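Long-range contacts in translation initiation factor eif-2b-like protein (Chaetomium thermophilum, PDB 4ZEO), which serves as the delta subunit in the regulatory subcomplex of eIF2B, the guanine nucleotide exchange factor for eIF2, and so probably acts in translation initiation: residues Cys223-Asn228 with Thr394-Arg399; Val388-Glu393 with Thr435-Glu440. One frame throughout, in Å; residues are numbered along the deposited sequence.

Contact 1: residues Cys223-Asn228 with Thr394-Arg399; sequences CFAMGN and TINFDR
Ala225 and Asn396 bring the two backbones together, their CA atoms 4.7 Å apart, where the first turn of helix 224-239, with Cys223 at the N-cap position, meets the 3-10 turn 394-396. The contact joins the helical N-terminal part of the chain to a loop that follows a strand of the Rossmann-like sheet. Ala225 CA makes a CH...O contact with Ile395 O at 3.3 Å. The main polar link is the amide of Asn228, whose ND2 donates to Ile395 O at 2.8 Å and to Phe397 O at 2.8 Å. Both acceptors lie close to the amide plane; the first is approached from above its carbonyl plane, the second almost head-on. OD1 is taken by Arg231. An alanine at Asn228 would probably leave the Ile395 and Phe397 carbonyls without this donor, and the turn less firmly held to the helix. The poorly ordered Arg399 guanidinium stacks on the Asn228 amide, planes 16° apart, with Asn228 CG over the centre of the guanidinium. Phe224, its CG anti to the carbonyl carbon (chi1 -73°), receives Asp398 over one face, offset toward the rim, and Asn396 O at its edge, 3.6 Å from CD2. Asn396 OD1, bonded also to Ser174, accepts from a water 2.9 Å away, which in turn accepts from Ala225 N.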
ATOM      1  N   CYS A 223       1.398  -7.192  -6.787  1.00 39.78           N
ATOM      2  CA  CYS A 223       1.214  -7.154  -5.345  1.00 38.08           C
ATOM      3  C   CYS A 223      -0.197  -7.677  -4.963  1.00 43.93           C
ATOM      4  O   CYS A 223      -1.068  -7.840  -5.830  1.00 43.38           O
ATOM      5  CB  CYS A 223       1.432  -5.718  -4.836  1.00 36.83           C
ATOM      6  SG  CYS A 223       0.454  -4.411  -5.685  1.00 49.03           S
ATOM      7  N   PHE A 224      -0.420  -7.950  -3.676  1.00 42.89           N
ATOM      8  CA  PHE A 224      -1.718  -8.449  -3.217  1.00 41.14           C
ATOM      9  C   PHE A 224      -2.833  -7.457  -3.550  1.00 39.95           C
ATOM     10  O   PHE A 224      -3.939  -7.868  -3.914  1.00 39.75           O
ATOM     11  CB  PHE A 224      -1.708  -8.704  -1.710  1.00 43.34           C
ATOM     12  CG  PHE A 224      -0.925  -9.908  -1.305  1.00 45.28           C
ATOM     13  CD1 PHE A 224      -0.552 -10.854  -2.232  1.00 46.23           C
ATOM     14  CD2 PHE A 224      -0.561 -10.102   0.011  1.00 48.55           C
ATOM     15  CE1 PHE A 224       0.193 -11.973  -1.856  1.00 47.88           C
ATOM     16  CE2 PHE A 224       0.180 -11.222   0.386  1.00 50.07           C
ATOM     17  CZ  PHE A 224       0.547 -12.154  -0.566  1.00 49.55           C
ATOM     18  N   ALA A 225      -2.517  -6.156  -3.459  1.00 38.02           N
ATOM     19  CA  ALA A 225      -3.492  -5.089  -3.701  1.00 37.68           C
ATOM     20  C   ALA A 225      -4.097  -5.187  -5.100  1.00 36.07           C
ATOM     21  O   ALA A 225      -5.330  -5.147  -5.260  1.00 36.31           O
ATOM     22  CB  ALA A 225      -2.844  -3.716  -3.498  1.00 37.28           C
ATOM     23  N   MET A 226      -3.221  -5.366  -6.087  1.00 34.57           N
ATOM     24  CA  MET A 226      -3.626  -5.564  -7.463  1.00 34.24           C
ATOM     25  C   MET A 226      -4.385  -6.880  -7.608  1.00 36.00           C
ATOM     26  O   MET A 226      -5.425  -6.933  -8.252  1.00 37.60           O
ATOM     27  CB  MET A 226      -2.408  -5.553  -8.383  1.00 37.09           C
ATOM     28  CG  MET A 226      -1.804  -4.181  -8.589  1.00 39.61           C
ATOM     29  SD  MET A 226      -0.193  -4.219  -9.418  1.00 40.25           S
ATOM     30  CE  MET A 226      -0.735  -4.678 -11.069  1.00 43.43           C
ATOM     31  N   GLY A 227      -3.872  -7.937  -6.986  1.00 34.47           N
ATOM     32  CA  GLY A 227      -4.528  -9.219  -7.066  1.00 33.26           C
ATOM     33  C   GLY A 227      -5.942  -9.135  -6.512  1.00 34.44           C
ATOM     34  O   GLY A 227      -6.884  -9.672  -7.114  1.00 35.25           O
ATOM     35  N   ASN A 228      -6.091  -8.465  -5.365  1.00 34.21           N
ATOM     36  CA  ASN A 228      -7.405  -8.324  -4.724  1.00 34.91           C
ATOM     37  C   ASN A 228      -8.373  -7.488  -5.553  1.00 33.96           C
ATOM     38  O   ASN A 228      -9.528  -7.859  -5.736  1.00 37.02           O
ATOM     39  CB  ASN A 228      -7.262  -7.722  -3.320  1.00 36.10           C
ATOM     40  CG  ASN A 228      -6.733  -8.723  -2.312  1.00 36.79           C
ATOM     41  OD1 ASN A 228      -7.073  -9.900  -2.381  1.00 39.10           O
ATOM     42  ND2 ASN A 228      -5.900  -8.262  -1.366  1.00 34.89           N
ATOM     43  N   THR A 394      -6.513  -2.475   4.083  1.00 35.04           N
ATOM     44  CA  THR A 394      -7.051  -3.833   4.050  1.00 35.36           C
ATOM     45  C   THR A 394      -6.795  -4.508   2.714  1.00 36.00           C
ATOM     46  O   THR A 394      -6.648  -5.724   2.660  1.00 37.98           O
ATOM     47  CB  THR A 394      -8.583  -3.866   4.326  1.00 30.64           C
ATOM     48  OG1 THR A 394      -9.273  -3.081   3.350  1.00 29.74           O
ATOM     49  CG2 THR A 394      -8.888  -3.340   5.682  1.00 28.33           C
ATOM     50  N   ILE A 395      -6.743  -3.714   1.647  1.00 35.93           N
ATOM     51  CA  ILE A 395      -6.559  -4.218   0.270  1.00 38.92           C
ATOM     52  C   ILE A 395      -5.173  -4.905   0.092  1.00 37.57           C
ATOM     53  O   ILE A 395      -4.970  -5.691  -0.821  1.00 39.08           O
ATOM     54  CB  ILE A 395      -6.728  -3.051  -0.773  1.00 34.58           C
ATOM     55  CG1 ILE A 395      -6.930  -3.563  -2.198  1.00 38.32           C
ATOM     56  CG2 ILE A 395      -5.539  -2.085  -0.746  1.00 31.56           C
ATOM     57  CD1 ILE A 395      -8.307  -4.010  -2.523  1.00 39.96           C
ATOM     58  N   ASN A 396      -4.246  -4.596   0.994  1.00 35.93           N
ATOM     59  CA  ASN A 396      -2.914  -5.183   1.012  1.00 36.15           C
ATOM     60  C   ASN A 396      -2.872  -6.559   1.722  1.00 36.23           C
ATOM     61  O   ASN A 396      -1.855  -7.237   1.683  1.00 35.87           O
ATOM     62  CB  ASN A 396      -1.919  -4.221   1.684  1.00 34.07           C
ATOM     63  CG  ASN A 396      -1.579  -3.005   0.817  1.00 37.52           C
ATOM     64  OD1 ASN A 396      -1.321  -3.134  -0.376  1.00 41.26           O
ATOM     65  ND2 ASN A 396      -1.598  -1.824   1.414  1.00 36.83           N
ATOM     66  N   PHE A 397      -3.953  -6.936   2.400  1.00 36.33           N
ATOM     67  CA  PHE A 397      -4.035  -8.243   3.051  1.00 40.93           C
ATOM     68  C   PHE A 397      -4.253  -9.365   2.065  1.00 49.50           C
ATOM     69  O   PHE A 397      -4.943  -9.210   1.053  1.00 49.01           O
ATOM     70  CB  PHE A 397      -5.164  -8.291   4.083  1.00 36.52           C
ATOM     71  CG  PHE A 397      -4.856  -7.574   5.362  1.00 33.78           C
ATOM     72  CD1 PHE A 397      -4.548  -6.222   5.348  1.00 32.09           C
ATOM     73  CD2 PHE A 397      -4.943  -8.223   6.578  1.00 33.37           C
ATOM     74  CE1 PHE A 397      -4.280  -5.539   6.516  1.00 31.13           C
ATOM     75  CE2 PHE A 397      -4.685  -7.554   7.761  1.00 33.52           C
ATOM     76  CZ  PHE A 397      -4.351  -6.201   7.730  1.00 32.46           C
ATOM     77  N   ASP A 398      -3.649 -10.502   2.357  1.00 59.92           N
ATOM     78  CA  ASP A 398      -3.933 -11.703   1.604  1.00 71.07           C
ATOM     79  C   ASP A 398      -5.170 -12.300   2.249  1.00 80.24           C
ATOM     80  O   ASP A 398      -5.093 -12.863   3.324  1.00 80.73           O
ATOM     81  CB  ASP A 398      -2.757 -12.672   1.648  1.00 71.41           C
ATOM     82  CG  ASP A 398      -2.950 -13.866   0.744  1.00 73.83           C
ATOM     83  OD1 ASP A 398      -2.352 -14.923   1.020  1.00 74.32           O
ATOM     84  OD2 ASP A 398      -3.692 -13.744  -0.250  1.00 75.96           O
ATOM     85  N   ARG A 399      -6.326 -12.125   1.636  1.00 92.83           N
ATOM     86  CA  ARG A 399      -7.555 -12.609   2.252  1.00105.25           C
ATOM     87  C   ARG A 399      -7.828 -14.033   1.793  1.00121.68           C
ATOM     88  O   ARG A 399      -8.450 -14.818   2.514  1.00125.74           O
ATOM     89  CB  ARG A 399      -8.730 -11.689   1.917  1.00104.28           C
ATOM     90  CG  ARG A 399      -8.319 -10.244   1.789  1.00100.87           C
ATOM     91  CD  ARG A 399      -9.507  -9.334   1.617  1.00101.30           C
ATOM     92  NE  ARG A 399      -9.101  -8.036   1.085  1.00101.84           N
ATOM     93  CZ  ARG A 399      -9.544  -7.546  -0.069  1.00107.46           C
ATOM     94  NH1 ARG A 399      -9.122  -6.369  -0.494  1.00107.21           N
ATOM     95  NH2 ARG A 399     -10.417  -8.228  -0.797  1.00112.06           N
TER
HETATM   96  O   HOH W   1      -0.129  -5.366  -1.788  1.00 45.92           O

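Contact 2: residues Val388-Glu393 with Thr435-Glu440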
ATOM      1  N   VAL A 388       4.779  -2.342  18.808  1.00 37.30           N
ATOM      2  CA  VAL A 388       5.068  -2.309  17.385  1.00 34.60           C
ATOM      3  C   VAL A 388       3.726  -2.219  16.677  1.00 34.32           C
ATOM      4  O   VAL A 388       2.922  -3.150  16.716  1.00 37.05           O
ATOM      5  CB  VAL A 388       5.897  -3.539  16.917  1.00 29.91           C
ATOM      6  CG1 VAL A 388       6.093  -3.542  15.382  1.00 28.34           C
ATOM      7  CG2 VAL A 388       7.246  -3.570  17.622  1.00 30.91           C
ATOM      8  N   ILE A 389       3.477  -1.062  16.076  1.00 32.81           N
ATOM      9  CA  ILE A 389       2.223  -0.786  15.386  1.00 29.88           C
ATOM     10  C   ILE A 389       2.453  -0.746  13.913  1.00 30.63           C
ATOM     11  O   ILE A 389       3.278   0.042  13.411  1.00 31.98           O
ATOM     12  CB  ILE A 389       1.600   0.552  15.831  1.00 32.45           C
ATOM     13  CG1 ILE A 389       1.500   0.573  17.359  1.00 36.37           C
ATOM     14  CG2 ILE A 389       0.214   0.750  15.223  1.00 30.54           C
ATOM     15  CD1 ILE A 389       0.695   1.727  17.900  1.00 40.35           C
ATOM     16  N   VAL A 390       1.715  -1.597  13.212  1.00 29.23           N
ATOM     17  CA  VAL A 390       1.815  -1.665  11.766  1.00 30.71           C
ATOM     18  C   VAL A 390       0.594  -1.009  11.145  1.00 34.20           C
ATOM     19  O   VAL A 390      -0.539  -1.290  11.542  1.00 35.70           O
ATOM     20  CB  VAL A 390       1.940  -3.113  11.270  1.00 30.66           C
ATOM     21  CG1 VAL A 390       1.772  -3.178   9.739  1.00 29.75           C
ATOM     22  CG2 VAL A 390       3.259  -3.720  11.726  1.00 28.38           C
ATOM     23  N   LEU A 391       0.845  -0.118  10.191  1.00 35.38           N
ATOM     24  CA  LEU A 391      -0.200   0.625   9.469  1.00 32.77           C
ATOM     25  C   LEU A 391      -0.350   0.078   8.060  1.00 34.48           C
ATOM     26  O   LEU A 391       0.626   0.016   7.301  1.00 33.21           O
ATOM     27  CB  LEU A 391       0.137   2.102   9.403  1.00 31.91           C
ATOM     28  CG  LEU A 391       0.545   2.776  10.717  1.00 32.58           C
ATOM     29  CD1 LEU A 391       0.962   4.240  10.494  1.00 31.67           C
ATOM     30  CD2 LEU A 391      -0.597   2.676  11.730  1.00 33.88           C
ATOM     31  N   CYS A 392      -1.557  -0.357   7.713  1.00 34.68           N
ATOM     32  CA  CYS A 392      -1.750  -0.983   6.414  1.00 34.59           C
ATOM     33  C   CYS A 392      -3.219  -0.986   5.950  1.00 35.58           C
ATOM     34  O   CYS A 392      -4.131  -1.249   6.735  1.00 37.07           O
ATOM     35  CB  CYS A 392      -1.187  -2.418   6.492  1.00 34.59           C
ATOM     36  SG  CYS A 392      -1.027  -3.309   4.953  1.00 39.69           S
ATOM     37  N   GLU A 393      -3.427  -0.769   4.658  1.00 34.85           N
ATOM     38  CA  GLU A 393      -4.768  -0.784   4.073  1.00 34.21           C
ATOM     39  C   GLU A 393      -5.216  -2.236   3.952  1.00 36.10           C
ATOM     40  O   GLU A 393      -4.401  -3.114   3.696  1.00 38.04           O
ATOM     41  CB  GLU A 393      -4.776  -0.093   2.693  1.00 31.79           C
ATOM     42  CG  GLU A 393      -4.335   1.362   2.725  1.00 34.28           C
ATOM     43  CD  GLU A 393      -2.806   1.573   2.569  1.00 44.45           C
ATOM     44  OE1 GLU A 393      -2.001   0.622   2.781  1.00 43.51           O
ATOM     45  OE2 GLU A 393      -2.413   2.708   2.221  1.00 43.90           O
ATOM     46  N   THR A 435       2.598  -5.923  17.556  1.00 37.26           N
ATOM     47  CA  THR A 435       1.623  -5.689  18.616  1.00 37.88           C
ATOM     48  C   THR A 435       0.215  -5.577  18.041  1.00 40.03           C
ATOM     49  O   THR A 435      -0.726  -6.180  18.534  1.00 43.72           O
ATOM     50  CB  THR A 435       1.947  -4.408  19.410  1.00 38.80           C
ATOM     51  OG1 THR A 435       3.274  -4.496  19.946  1.00 40.12           O
ATOM     52  CG2 THR A 435       0.953  -4.200  20.563  1.00 38.39           C
ATOM     53  N   GLY A 436       0.071  -4.779  16.997  1.00 37.36           N
ATOM     54  CA  GLY A 436      -1.220  -4.622  16.374  1.00 34.89           C
ATOM     55  C   GLY A 436      -1.118  -3.955  15.031  1.00 35.30           C
ATOM     56  O   GLY A 436      -0.118  -3.300  14.727  1.00 34.88           O
ATOM     57  N   VAL A 437      -2.166  -4.128  14.229  1.00 36.29           N
ATOM     58  CA  VAL A 437      -2.244  -3.519  12.912  1.00 34.97           C
ATOM     59  C   VAL A 437      -3.417  -2.533  12.838  1.00 34.72           C
ATOM     60  O   VAL A 437      -4.543  -2.876  13.184  1.00 36.54           O
ATOM     61  CB  VAL A 437      -2.450  -4.579  11.816  1.00 35.67           C
ATOM     62  CG1 VAL A 437      -2.432  -3.915  10.417  1.00 32.43           C
ATOM     63  CG2 VAL A 437      -1.375  -5.624  11.904  1.00 36.47           C
ATOM     64  N   ILE A 438      -3.166  -1.323  12.366  1.00 32.08           N
ATOM     65  CA  ILE A 438      -4.257  -0.384  12.161  1.00 31.46           C
ATOM     66  C   ILE A 438      -4.597  -0.291  10.659  1.00 32.07           C
ATOM     67  O   ILE A 438      -3.743   0.051   9.845  1.00 34.45           O
ATOM     68  CB  ILE A 438      -3.906   1.012  12.684  1.00 33.55           C
ATOM     69  CG1 ILE A 438      -3.658   0.985  14.186  1.00 32.54           C
ATOM     70  CG2 ILE A 438      -5.018   2.013  12.357  1.00 35.26           C
ATOM     71  CD1 ILE A 438      -3.255   2.356  14.736  1.00 33.01           C
ATOM     72  N   THR A 439      -5.863  -0.543  10.314  1.00 31.18           N
ATOM     73  CA  THR A 439      -6.343  -0.481   8.938  1.00 31.77           C
ATOM     74  C   THR A 439      -7.398   0.613   8.856  1.00 34.28           C
ATOM     75  O   THR A 439      -7.626   1.325   9.830  1.00 36.17           O
ATOM     76  CB  THR A 439      -6.959  -1.813   8.426  1.00 36.06           C
ATOM     77  OG1 THR A 439      -8.250  -2.019   9.019  1.00 38.13           O
ATOM     78  CG2 THR A 439      -6.047  -3.013   8.705  1.00 34.39           C
ATOM     79  N   GLU A 440      -7.957   0.819   7.666  1.00 32.94           N
ATOM     80  CA  GLU A 440      -9.018   1.794   7.484  1.00 33.06           C
ATOM     81  C   GLU A 440     -10.364   1.325   8.109  1.00 43.53           C
ATOM     82  O   GLU A 440     -11.328   2.099   8.160  1.00 44.61           O
ATOM     83  CB  GLU A 440      -9.191   2.122   5.992  1.00 33.83           C
ATOM     84  CG  GLU A 440      -9.907   1.066   5.150  1.00 34.26           C
ATOM     85  CD  GLU A 440      -8.986   0.071   4.490  1.00 36.30           C
ATOM     86  OE1 GLU A 440      -7.880  -0.164   5.006  1.00 35.79           O
ATOM     87  OE2 GLU A 440      -9.365  -0.476   3.431  1.00 39.70           O
TER
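Val390 and Val437 pair at the middle of two parallel strands, 388-391 and 436-438, whose short axes approach to 4.7 Å at an angle of 31°. The hydrogen bonds give the register. Val390 reaches to both sides of Val437, its N donating to Gly436 O at 2.9 Å and its O accepting from Ile438 N at 2.8 Å; Cys392 N to Ile438 O continues the pattern. At the start of the pairing a side chain stands in for backbone: Thr435 OG1, anti to its own carbonyl carbon (chi1 -57°), accepts from Val388 N at 2.9 Å in a nearly straight bond (178°). Val388 O is gripped twice, by Thr435 N and Gly436 N.

On the face carrying Ile389, Leu391 and Ile438, the Ile438 side chain bridges two partners: its CD1 meets Ile389 CG2 at 3.9 Å, and its CB meets Leu391 CD2 at 3.8 Å, the latter pair side by side. On the other face Val437 CG2 packs on Val390 CB. Beyond the strands, Glu440 OE1 comes within 3.3 Å of Glu393 CA, while Glu440 OE2 bonds Thr394 and Glu393 makes a salt bridge to Arg293.

In the six-stranded sheet, ordered 3-2-1-4-5-6 as in Rossmann folds, 436-438 is the outermost strand within the chain. Strand 387-391 is bonded on its other side to strand 354-358, and Leu391 touches helices 246-277 and 293-304, the first of which also receives Ile438.

In the fold
From the N terminus, the chain first passes residues 223-228, at the start of a helix, and then builds most of the parallel sheet before reaching 388-393 and, directly after it, 394-399. Contact 1 closes there, over 165 intervening residues. Contact 2 closes later, at 435-440, across a much shorter excursion that includes the unmodelled residues 402-420. The segments alternate, so the two contacts cross instead of nesting. The continuous run 388-399 serves both, pairing with the last strand through its first half and with the helical part through its second. Phe397 CZ packs on Thr439 CG2 at 3.7 Å, joining contact 1 directly to contact 2.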